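Local structure of endonuclease 8-like L720 (Acanthamoeba polyphaga mimivirus, 4MB7) at residues 184-194 against 207-218. The protein is a viral member of the formamidopyrimidine-DNA glycosylase/endonuclease VIII family, built with a helix-two-turn-helix domain and a zinc-binding site. Residues are numbered along the deposited sequence; the frame is centred on the assembly and turned at random. Where two conformers were deposited one is given.
Sequences LQQEALYDCKI and MFDCLCNSLKKI
Ala188 meets Ser214 where helix 184-191 crosses helix 207-218 at 125°, within the helix-two-turn-helix region. The methyl is a knob in a hole formed by Leu211, Ser214, Leu215 and Ile218; a residue this small lets the axes approach to 8.8 Å, and its CB lies 3.6 Å from Leu215 CD2. Near one end, the side chains of Leu184 and Ile218 slide past each other in opposite directions, Leu184 CD2 touching Ile218 CG2. Near the other, Ile194, whose N closes the Schellman motif on Leu189 O with Lys193 as C-prime residue, points CD1 at the tip of Leu211. Cys192 SG, compact and polarisable, packs 3.5 Å from Cys210 SG and touches Ser214 CB and Leu211.

Asp191 supplies the polar edge. Its CB lies 3.3 Å from Ser214 OG, and CG, anti to the backbone N (chi1 -165°), sits 3.5 Å from that same OG. OD1 salt-bridges Arg240 NH1, while OD2 accepts two hydrogen bonds. Ser214 is short enough to fit beside Ala188 yet donates to the anti lone pair of OD2. Lys217, long and bent at chi2 and chi3, runs toward Asp191 from the opposite direction to that side chain. With cations at both oxygens, the carboxylate is probably stabilised in its charged form. Lys217 NZ makes its salt bridge to Asp191 OD2 from above the carboxylate plane, 50° out of it, at 2.9 Å.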
loop_
_atom_site.group_PDB
_atom_site.type_symbol
_atom_site.label_atom_id
_atom_site.label_comp_id
_atom_site.label_asym_id
_atom_site.label_seq_id
_atom_site.Cartn_x
_atom_site.Cartn_y
_atom_site.Cartn_z
ATOM N N LEU A 184 11.013 1.447 1.187
ATOM C CA LEU A 184 10.885 2.247 2.402
ATOM C C LEU A 184 11.642 1.654 3.585
ATOM O O LEU A 184 12.347 2.368 4.299
ATOM C CB LEU A 184 9.413 2.427 2.778
ATOM C CG LEU A 184 8.623 3.493 2.020
ATOM C CD1 LEU A 184 7.134 3.372 2.324
ATOM C CD2 LEU A 184 9.131 4.881 2.374
ATOM N N GLN A 185 11.488 0.350 3.795
ATOM C CA GLN A 185 12.091 -0.306 4.950
ATOM C C GLN A 185 13.618 -0.206 4.959
ATOM O O GLN A 185 14.215 0.041 6.005
ATOM C CB GLN A 185 11.619 -1.763 5.071
ATOM C CG GLN A 185 12.015 -2.672 3.918
ATOM C CD GLN A 185 13.320 -3.403 4.176
ATOM O OE1 GLN A 185 13.864 -3.353 5.278
ATOM N NE2 GLN A 185 13.828 -4.091 3.161
ATOM N N GLN A 186 14.248 -0.373 3.800
ATOM C CA GLN A 186 15.709 -0.349 3.741
ATOM C C GLN A 186 16.277 1.071 3.707
ATOM O O GLN A 186 17.372 1.316 4.215
ATOM C CB GLN A 186 16.237 -1.192 2.576
ATOM C CG GLN A 186 15.810 -0.737 1.195
ATOM C CD GLN A 186 16.094 -1.788 0.134
ATOM O OE1 GLN A 186 17.116 -1.741 -0.547
ATOM N NE2 GLN A 186 15.186 -2.749 -0.002
ATOM N N GLU A 187 15.533 2.001 3.116
ATOM C CA GLU A 187 15.929 3.405 3.133
ATOM C C GLU A 187 15.877 3.953 4.557
ATOM O O GLU A 187 16.751 4.714 4.976
ATOM C CB GLU A 187 15.032 4.239 2.218
ATOM C CG GLU A 187 15.327 4.077 0.734
ATOM C CD GLU A 187 16.654 4.694 0.332
ATOM O OE1 GLU A 187 17.047 5.714 0.935
ATOM O OE2 GLU A 187 17.304 4.156 -0.588
ATOM N N ALA A 188 14.848 3.558 5.301
ATOM C CA ALA A 188 14.691 3.999 6.681
ATOM C C ALA A 188 15.771 3.396 7.571
ATOM O O ALA A 188 16.321 4.071 8.442
ATOM C CB ALA A 188 13.316 3.632 7.201
ATOM N N LEU A 189 16.071 2.121 7.346
ATOM C CA LEU A 189 17.079 1.425 8.137
ATOM C C LEU A 189 18.465 2.034 7.953
ATOM O O LEU A 189 19.240 2.122 8.907
ATOM C CB LEU A 189 17.090 -0.069 7.814
ATOM C CG LEU A 189 15.964 -0.876 8.466
ATOM C CD1 LEU A 189 15.953 -2.308 7.959
ATOM C CD2 LEU A 189 16.087 -0.842 9.984
ATOM N N TYR A 190 18.776 2.463 6.733
ATOM C CA TYR A 190 20.044 3.138 6.490
ATOM C C TYR A 190 20.064 4.519 7.134
ATOM O O TYR A 190 21.075 4.940 7.690
ATOM C CB TYR A 190 20.347 3.270 4.997
ATOM C CG TYR A 190 21.587 4.096 4.754
ATOM C CD1 TYR A 190 22.849 3.564 4.985
ATOM C CD2 TYR A 190 21.500 5.416 4.329
ATOM C CE1 TYR A 190 23.988 4.313 4.786
ATOM C CE2 TYR A 190 22.640 6.177 4.126
ATOM C CZ TYR A 190 23.881 5.617 4.358
ATOM O OH TYR A 190 25.023 6.358 4.161
ATOM N N ASP A 191 18.937 5.217 7.044
ATOM C CA ASP A 191 18.804 6.559 7.601
ATOM C C ASP A 191 19.023 6.548 9.116
ATOM O O ASP A 191 19.492 7.530 9.692
ATOM C CB ASP A 191 17.419 7.120 7.270
ATOM C CG ASP A 191 17.325 8.619 7.477
ATOM O OD1 ASP A 191 18.366 9.302 7.396
ATOM O OD2 ASP A 191 16.202 9.114 7.707
ATOM N N CYS A 192 18.690 5.428 9.749
ATOM C CA CYS A 192 18.802 5.298 11.196
ATOM C C CYS A 192 19.994 4.441 11.616
ATOM O O CYS A 192 20.140 4.118 12.793
ATOM C CB CYS A 192 17.515 4.715 11.779
ATOM S SG CYS A 192 16.034 5.682 11.409
ATOM N N LYS A 193 20.831 4.074 10.647
ATOM C CA LYS A 193 22.042 3.295 10.906
ATOM C C LYS A 193 21.758 1.994 11.651
ATOM O O LYS A 193 22.493 1.614 12.561
ATOM C CB LYS A 193 23.071 4.138 11.669
ATOM C CG LYS A 193 23.653 5.280 10.851
ATOM C CD LYS A 193 24.385 6.288 11.728
ATOM C CE LYS A 193 25.504 5.632 12.520
ATOM N NZ LYS A 193 26.545 5.019 11.646
ATOM N N ILE A 194 20.683 1.318 11.264
ATOM C CA ILE A 194 20.300 0.062 11.896
ATOM C C ILE A 194 20.487 -1.107 10.934
ATOM O O ILE A 194 20.027 -1.062 9.793
ATOM C CB ILE A 194 18.835 0.097 12.374
ATOM C CG1 ILE A 194 18.639 1.212 13.403
ATOM C CG2 ILE A 194 18.425 -1.251 12.956
ATOM C CD1 ILE A 194 17.229 1.303 13.939
ATOM N N MET A 207 15.433 4.448 19.148
ATOM C CA MET A 207 15.672 4.011 17.776
ATOM C C MET A 207 14.416 3.535 17.048
ATOM O O MET A 207 14.336 3.623 15.824
ATOM C CB MET A 207 16.776 2.951 17.717
ATOM C CG MET A 207 18.156 3.500 18.041
ATOM S SD MET A 207 18.515 5.044 17.177
ATOM C CE MET A 207 18.511 4.489 15.477
ATOM N N PHE A 208 13.466 2.969 17.770
ATOM C CA PHE A 208 12.167 2.695 17.180
ATOM C C PHE A 208 11.428 3.980 16.835
ATOM O O PHE A 208 10.770 4.084 15.813
ATOM C CB PHE A 208 11.320 1.771 18.035
ATOM C CG PHE A 208 11.208 0.398 17.470
ATOM C CD1 PHE A 208 10.508 0.178 16.305
ATOM C CD2 PHE A 208 11.837 -0.664 18.074
ATOM C CE1 PHE A 208 10.418 -1.083 15.766
ATOM C CE2 PHE A 208 11.753 -1.926 17.544
ATOM C CZ PHE A 208 11.047 -2.137 16.385
ATOM N N ASP A 209 11.543 4.957 17.715
ATOM C CA ASP A 209 10.977 6.271 17.452
ATOM C C ASP A 209 11.694 6.864 16.249
ATOM O O ASP A 209 11.079 7.501 15.395
ATOM C CB ASP A 209 11.137 7.178 18.672
ATOM C CG ASP A 209 10.551 8.559 18.454
ATOM O OD1 ASP A 209 9.321 8.716 18.610
ATOM O OD2 ASP A 209 11.318 9.488 18.129
ATOM N N CYS A 210 13.001 6.627 16.185
ATOM C CA CYS A 210 13.824 7.099 15.081
ATOM C C CYS A 210 13.375 6.491 13.751
ATOM O O CYS A 210 13.289 7.189 12.740
ATOM C CB CYS A 210 15.292 6.765 15.345
ATOM S SG CYS A 210 16.459 7.620 14.271
ATOM N N LEU A 211 13.091 5.191 13.762
ATOM C CA LEU A 211 12.631 4.486 12.565
ATOM C C LEU A 211 11.300 5.020 12.046
ATOM O O LEU A 211 11.118 5.195 10.840
ATOM C CB LEU A 211 12.509 2.985 12.835
ATOM C CG LEU A 211 13.750 2.132 12.572
ATOM C CD1 LEU A 211 13.479 0.674 12.910
ATOM C CD2 LEU A 211 14.189 2.276 11.123
ATOM N N CYS A 212 10.369 5.270 12.961
ATOM C CA CYS A 212 9.052 5.774 12.588
ATOM C C CYS A 212 9.136 7.172 11.990
ATOM O O CYS A 212 8.448 7.479 11.019
ATOM C CB CYS A 212 8.109 5.764 13.791
ATOM S SG CYS A 212 7.750 4.110 14.418
ATOM N N ASN A 213 9.979 8.019 12.572
ATOM C CA ASN A 213 10.183 9.361 12.042
ATOM C C ASN A 213 10.818 9.317 10.657
ATOM O O ASN A 213 10.451 10.086 9.770
ATOM C CB ASN A 213 11.043 10.198 12.991
ATOM C CG ASN A 213 10.311 10.566 14.272
ATOM O OD1 ASN A 213 10.734 10.208 15.368
ATOM N ND2 ASN A 213 9.210 11.290 14.136
ATOM N N SER A 214 11.766 8.403 10.481
ATOM C CA SER A 214 12.445 8.231 9.204
ATOM C C SER A 214 11.480 7.754 8.127
ATOM O O SER A 214 11.481 8.271 7.011
ATOM C CB SER A 214 13.601 7.239 9.343
ATOM O OG SER A 214 14.228 7.014 8.092
ATOM N N LEU A 215 10.659 6.765 8.470
ATOM C CA LEU A 215 9.668 6.230 7.539
ATOM C C LEU A 215 8.725 7.321 7.050
ATOM O O LEU A 215 8.501 7.468 5.849
ATOM C CB LEU A 215 8.872 5.097 8.193
ATOM C CG LEU A 215 9.571 3.743 8.312
ATOM C CD1 LEU A 215 8.780 2.815 9.219
ATOM C CD2 LEU A 215 9.754 3.117 6.936
ATOM N N LYS A 216 8.190 8.101 7.983
ATOM C CA LYS A 216 7.250 9.154 7.617
ATOM C C LYS A 216 7.928 10.263 6.816
ATOM O O LYS A 216 7.313 10.845 5.919
ATOM C CB LYS A 216 6.545 9.724 8.850
ATOM C CG LYS A 216 5.326 10.569 8.509
ATOM C CD LYS A 216 4.463 10.838 9.729
ATOM C CE LYS A 216 3.167 11.533 9.336
ATOM N NZ LYS A 216 2.321 11.854 10.520
ATOM N N LYS A 217 9.193 10.538 7.122
ATOM C CA LYS A 217 9.947 11.566 6.410
ATOM C C LYS A 217 10.144 11.200 4.940
ATOM O O LYS A 217 9.933 12.026 4.054
ATOM C CB LYS A 217 11.302 11.795 7.080
ATOM C CG LYS A 217 12.104 12.944 6.492
ATOM C CD LYS A 217 13.293 12.445 5.688
ATOM C CE LYS A 217 14.215 11.596 6.543
ATOM N NZ LYS A 217 15.421 11.160 5.789
ATOM N N ILE A 218 10.547 9.956 4.696
ATOM C CA ILE A 218 10.764 9.459 3.343
ATOM C C ILE A 218 9.456 9.409 2.549
ATOM O O ILE A 218 9.428 9.729 1.359
ATOM C CB ILE A 218 11.435 8.069 3.366
ATOM C CG1 ILE A 218 12.774 8.150 4.102
ATOM C CG2 ILE A 218 11.638 7.542 1.955
ATOM C CD1 ILE A 218 13.417 6.807 4.364
#